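Local coordinates for protein GrgF (Penicillium sp. sh18, PDB 6LZH) that acts as a polyketide transferase of the alpha/beta hydrolase fold in the biosynthesis of the fungal furanone gregatin A, probably fusing two polyketide chains by Claisen condensation, at residues A[79-83]-A[206-211]; A[173-177]-A[189-193]. The contacts are given in a common frame with arbitrary orientation. Residues are numbered along the deposited sequence.

Contact 1 (A[79-83]-A[206-211])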
loop_
_atom_site.group_PDB
_atom_site.type_symbol
_atom_site.label_atom_id
_atom_site.label_comp_id
_atom_site.label_asym_id
_atom_site.label_seq_id
_atom_site.Cartn_x
_atom_site.Cartn_y
_atom_site.Cartn_z
ATOM N N ARG A 79 1.856 -5.315 -17.732
ATOM C CA ARG A 79 1.500 -3.999 -18.251
ATOM C C ARG A 79 0.134 -3.580 -17.716
ATOM O O ARG A 79 -0.659 -4.415 -17.279
ATOM C CB ARG A 79 1.470 -4.017 -19.771
ATOM C CG ARG A 79 2.574 -4.829 -20.372
ATOM C CD ARG A 79 3.892 -4.173 -20.095
ATOM N NE ARG A 79 3.977 -2.861 -20.730
ATOM C CZ ARG A 79 4.961 -1.993 -20.515
ATOM N NH1 ARG A 79 5.939 -2.288 -19.657
ATOM N NH2 ARG A 79 4.952 -0.826 -21.144
ATOM N N ASN A 80 -0.135 -2.273 -17.741
ATOM C CA ASN A 80 -1.471 -1.770 -17.417
ATOM C C ASN A 80 -1.939 -2.335 -16.084
ATOM O O ASN A 80 -3.035 -2.885 -15.948
ATOM C CB ASN A 80 -2.452 -2.113 -18.532
ATOM C CG ASN A 80 -2.066 -1.488 -19.825
ATOM O OD1 ASN A 80 -1.593 -2.153 -20.754
ATOM N ND2 ASN A 80 -2.215 -0.183 -19.882
ATOM N N ASP A 81 -1.047 -2.242 -15.110
ATOM C CA ASP A 81 -1.201 -2.829 -13.785
ATOM C C ASP A 81 -0.858 -1.692 -12.822
ATOM O O ASP A 81 0.311 -1.329 -12.668
ATOM C CB ASP A 81 -0.276 -4.039 -13.641
ATOM C CG ASP A 81 -0.302 -4.626 -12.257
ATOM O OD1 ASP A 81 -1.414 -4.845 -11.743
ATOM O OD2 ASP A 81 0.792 -4.845 -11.690
ATOM N N ILE A 82 -1.878 -1.093 -12.219
ATOM C CA ILE A 82 -1.767 0.229 -11.612
ATOM C C ILE A 82 -1.543 0.054 -10.117
ATOM O O ILE A 82 -2.199 -0.777 -9.477
ATOM C CB ILE A 82 -3.021 1.086 -11.880
ATOM C CG1 ILE A 82 -3.229 1.402 -13.374
ATOM C CG2 ILE A 82 -2.985 2.371 -11.076
ATOM C CD1 ILE A 82 -1.985 1.448 -14.220
ATOM N N ASP A 83 -0.602 0.817 -9.566
ATOM C CA ASP A 83 -0.238 0.719 -8.154
ATOM C C ASP A 83 0.087 2.135 -7.688
ATOM O O ASP A 83 1.190 2.628 -7.939
ATOM C CB ASP A 83 0.947 -0.227 -7.961
ATOM C CG ASP A 83 1.256 -0.490 -6.494
ATOM O OD1 ASP A 83 0.694 0.218 -5.629
ATOM O OD2 ASP A 83 2.060 -1.404 -6.214
ATOM N N ARG A 206 -7.860 -2.208 -21.266
ATOM C CA ARG A 206 -7.734 -3.315 -20.333
ATOM C C ARG A 206 -6.900 -2.873 -19.140
ATOM O O ARG A 206 -5.971 -2.070 -19.269
ATOM C CB ARG A 206 -7.088 -4.547 -20.997
ATOM C CG ARG A 206 -7.767 -4.987 -22.294
ATOM C CD ARG A 206 -7.780 -6.508 -22.450
ATOM N NE ARG A 206 -9.087 -7.076 -22.117
ATOM C CZ ARG A 206 -9.303 -8.367 -21.882
ATOM N NH1 ARG A 206 -8.293 -9.229 -21.946
ATOM N NH2 ARG A 206 -10.525 -8.798 -21.582
ATOM N N ILE A 207 -7.228 -3.425 -17.980
ATOM C CA ILE A 207 -6.529 -3.122 -16.742
ATOM C C ILE A 207 -6.414 -4.427 -15.962
ATOM O O ILE A 207 -7.322 -5.263 -16.009
ATOM C CB ILE A 207 -7.271 -2.022 -15.953
ATOM C CG1 ILE A 207 -6.440 -1.568 -14.760
ATOM C CG2 ILE A 207 -8.633 -2.492 -15.492
ATOM C CD1 ILE A 207 -5.459 -0.497 -15.118
ATOM N N SER A 208 -5.277 -4.635 -15.292
ATOM C CA SER A 208 -5.099 -5.872 -14.542
ATOM C C SER A 208 -6.124 -5.964 -13.421
ATOM O O SER A 208 -6.510 -4.956 -12.825
ATOM C CB SER A 208 -3.689 -5.951 -13.949
ATOM O OG SER A 208 -3.572 -5.050 -12.863
ATOM N N VAL A 209 -6.568 -7.189 -13.130
ATOM C CA VAL A 209 -7.458 -7.366 -11.983
ATOM C C VAL A 209 -6.759 -6.986 -10.686
ATOM O O VAL A 209 -7.419 -6.635 -9.708
ATOM C CB VAL A 209 -8.011 -8.806 -11.895
ATOM C CG1 VAL A 209 -8.713 -9.196 -13.181
ATOM C CG2 VAL A 209 -6.903 -9.812 -11.573
ATOM N N GLN A 210 -5.426 -7.063 -10.637
ATOM C CA GLN A 210 -4.734 -6.691 -9.413
ATOM C C GLN A 210 -4.850 -5.201 -9.140
ATOM O O GLN A 210 -4.680 -4.772 -7.989
ATOM C CB GLN A 210 -3.253 -7.102 -9.498
ATOM C CG GLN A 210 -3.057 -8.611 -9.668
ATOM C CD GLN A 210 -3.639 -9.394 -8.495
ATOM O OE1 GLN A 210 -3.640 -8.921 -7.342
ATOM N NE2 GLN A 210 -4.144 -10.591 -8.779
ATOM N N THR A 211 -5.116 -4.404 -10.178
ATOM C CA THR A 211 -5.301 -2.972 -9.976
ATOM C C THR A 211 -6.375 -2.704 -8.926
ATOM O O THR A 211 -6.181 -1.881 -8.028
ATOM C CB THR A 211 -5.666 -2.297 -11.303
ATOM O OG1 THR A 211 -4.557 -2.385 -12.219
ATOM C CG2 THR A 211 -6.034 -0.833 -11.072
HETATM O O HOH W 1 -4.301 0.164 -7.921
#
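Three direct hydrogen bonds tie the loop 79-83 to the turn where strand 206-208 passes into helix 209-216. The shortest, from S208 OG to D81 OD1, is very short at 2.4 Å; D81 OD2 makes a salt bridge with R69. S208 N donates to N80 O (2.9 Å, 160° at the hydrogen), and I82 N almost linearly to T211 OG1 (3.0 Å, 175°). S208 is also the N-cap: its OG accepts hydrogen bonds from T211 OG1 at 2.9 Å and, weakly, from T211 N at 3.2 Å, so one hydroxyl serves both cap and loop. A water 2.8 Å from both I82 O and T211 O donates to each. I82 CG1 meets I207 CD1 at 3.4 Å, and 288 Å², both sides summed, is buried between the segments. D83 caps helix 84-99 through a weak bond to Q86 N and forms a salt bridge with R85 of the second subunit. The loop, between core strand 62-66 and helix 84-99, thus docks on the insertion between strands 133-137 and 232-237, the usual place of the alpha/beta hydrolase cap, where Q210 reaches D160 on helix 150-165 and strand 206-208 pairs antiparallel with strand 172-174.

Contact 2 (A[173-177]-A[189-193])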
loop_
_atom_site.group_PDB
_atom_site.type_symbol
_atom_site.label_atom_id
_atom_site.label_comp_id
_atom_site.label_asym_id
_atom_site.label_seq_id
_atom_site.Cartn_x
_atom_site.Cartn_y
_atom_site.Cartn_z
ATOM N N LEU A 173 -9.230 -7.082 -16.950
ATOM C CA LEU A 173 -10.624 -6.755 -17.154
ATOM C C LEU A 173 -10.757 -5.707 -18.245
ATOM O O LEU A 173 -9.929 -4.794 -18.313
ATOM C CB LEU A 173 -11.252 -6.216 -15.872
ATOM C CG LEU A 173 -11.382 -7.264 -14.782
ATOM C CD1 LEU A 173 -11.986 -6.632 -13.544
ATOM C CD2 LEU A 173 -12.215 -8.434 -15.303
ATOM N N PRO A 174 -11.772 -5.798 -19.100
ATOM C CA PRO A 174 -12.035 -4.715 -20.048
ATOM C C PRO A 174 -12.784 -3.578 -19.372
ATOM O O PRO A 174 -13.446 -3.748 -18.342
ATOM C CB PRO A 174 -12.908 -5.388 -21.111
ATOM C CG PRO A 174 -13.721 -6.362 -20.301
ATOM C CD PRO A 174 -12.798 -6.856 -19.181
ATOM N N TYR A 175 -12.668 -2.397 -19.980
ATOM C CA TYR A 175 -13.439 -1.251 -19.510
ATOM C C TYR A 175 -14.937 -1.513 -19.621
ATOM O O TYR A 175 -15.720 -1.028 -18.791
ATOM C CB TYR A 175 -13.065 -0.007 -20.309
ATOM C CG TYR A 175 -11.717 0.592 -19.976
ATOM C CD1 TYR A 175 -10.843 -0.032 -19.086
ATOM C CD2 TYR A 175 -11.323 1.792 -20.543
ATOM C CE1 TYR A 175 -9.618 0.536 -18.780
ATOM C CE2 TYR A 175 -10.108 2.356 -20.252
ATOM C CZ TYR A 175 -9.254 1.730 -19.373
ATOM O OH TYR A 175 -8.035 2.324 -19.087
ATOM N N VAL A 176 -15.348 -2.269 -20.640
ATOM C CA VAL A 176 -16.746 -2.598 -20.911
ATOM C C VAL A 176 -16.801 -4.064 -21.318
ATOM O O VAL A 176 -16.161 -4.457 -22.300
ATOM C CB VAL A 176 -17.354 -1.722 -22.026
ATOM C CG1 VAL A 176 -18.856 -1.985 -22.167
ATOM C CG2 VAL A 176 -17.088 -0.243 -21.786
ATOM N N ASN A 177 -17.554 -4.873 -20.574
ATOM C CA ASN A 177 -17.766 -6.261 -20.966
ATOM C C ASN A 177 -18.548 -6.331 -22.275
ATOM O O ASN A 177 -19.255 -5.394 -22.658
ATOM C CB ASN A 177 -18.521 -7.028 -19.877
ATOM C CG ASN A 177 -17.773 -7.066 -18.560
ATOM O OD1 ASN A 177 -18.327 -6.737 -17.511
ATOM N ND2 ASN A 177 -16.505 -7.467 -18.609
ATOM N N ALA A 189 -13.126 4.965 -16.364
ATOM C CA ALA A 189 -12.396 4.484 -17.532
ATOM C C ALA A 189 -13.339 4.273 -18.710
ATOM O O ALA A 189 -13.072 4.726 -19.830
ATOM C CB ALA A 189 -11.654 3.186 -17.187
ATOM N N ALA A 190 -14.468 3.606 -18.466
ATOM C CA ALA A 190 -15.403 3.331 -19.549
ATOM C C ALA A 190 -16.041 4.611 -20.077
ATOM O O ALA A 190 -16.435 4.667 -21.250
ATOM C CB ALA A 190 -16.467 2.347 -19.065
ATOM N N GLU A 191 -16.151 5.643 -19.232
ATOM C CA GLU A 191 -16.705 6.925 -19.665
ATOM C C GLU A 191 -15.697 7.737 -20.460
ATOM O O GLU A 191 -16.064 8.422 -21.420
ATOM C CB GLU A 191 -17.157 7.745 -18.458
ATOM C CG GLU A 191 -18.619 7.627 -18.126
ATOM C CD GLU A 191 -18.917 8.113 -16.724
ATOM O OE1 GLU A 191 -19.920 7.655 -16.138
ATOM O OE2 GLU A 191 -18.139 8.950 -16.213
ATOM N N MET A 192 -14.431 7.707 -20.053
ATOM C CA MET A 192 -13.430 8.532 -20.716
ATOM C C MET A 192 -13.004 7.941 -22.052
ATOM O O MET A 192 -12.760 8.688 -23.007
ATOM C CB MET A 192 -12.221 8.723 -19.802
ATOM C CG MET A 192 -12.549 9.531 -18.558
ATOM S SD MET A 192 -12.746 11.283 -18.958
ATOM C CE MET A 192 -14.528 11.414 -19.141
ATOM N N MET A 193 -12.923 6.610 -22.137
ATOM C CA MET A 193 -12.368 5.950 -23.321
ATOM C C MET A 193 -13.018 6.397 -24.630
ATOM O O MET A 193 -12.281 6.766 -25.561
ATOM C CB MET A 193 -12.455 4.424 -23.135
ATOM C CG MET A 193 -12.454 3.614 -24.438
ATOM S SD MET A 193 -12.713 1.839 -24.175
ATOM C CE MET A 193 -14.448 1.792 -23.726
#
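Strand 172-174 ends at P174, and the backbone changes from extended to a turn: phi/psi is -80/158 at P174 but -61/-33 at Y175, before V176 extends again at -139/121. This turn packs on helix 187-198, both in the insertion between strands 133-137 and 232-237, consistent with the cap of the alpha/beta hydrolase fold. The helical i to i+4 bond from M193 N to A189 O is 3.0 Å, and the closest CA atoms, of Y175 and A190, are 5.0 Å apart. The central feature is a CH-pi contact: A189 CB stands 3.4 Å from the centroid of the Y175 ring, only 7° off the normal. M193 CB lies at the ring edge, and its SD, 5.1 Å from the centroid and 65° off the normal, makes an oblique Met-aromatic contact. Y175 OH is hydrogen-bonded to N42. V176 CG2 lies 3.8 Å from A190 CB and 3.9 Å from M193 CE. Y175 O is buried without a polar partner, with A190 CB 3.5 Å away.

How the contacts relate
Contact 2 is nested in sequence inside the loop closed by contact 1: 79-83 comes first, then 173-177, 189-193 and finally 206-211. Their centres lie about 13 Å apart. The two-stranded antiparallel sheet of 172-174 and 206-208 joins them, with a probable hydrogen bond between L173 N and I207 O at 2.8 Å. N42 is a common partner, hydrogen-bonded to the N80 side chain and the backbone O of R206 in contact 1, and to Y175 OH in contact 2. The side chains of I82 and A189 lie about 10 and 9 Å from that of C115, the probable nucleophile. The cap insertion carrying three of the four segments is thus held to core loop 79-83 and probably lies over the active site.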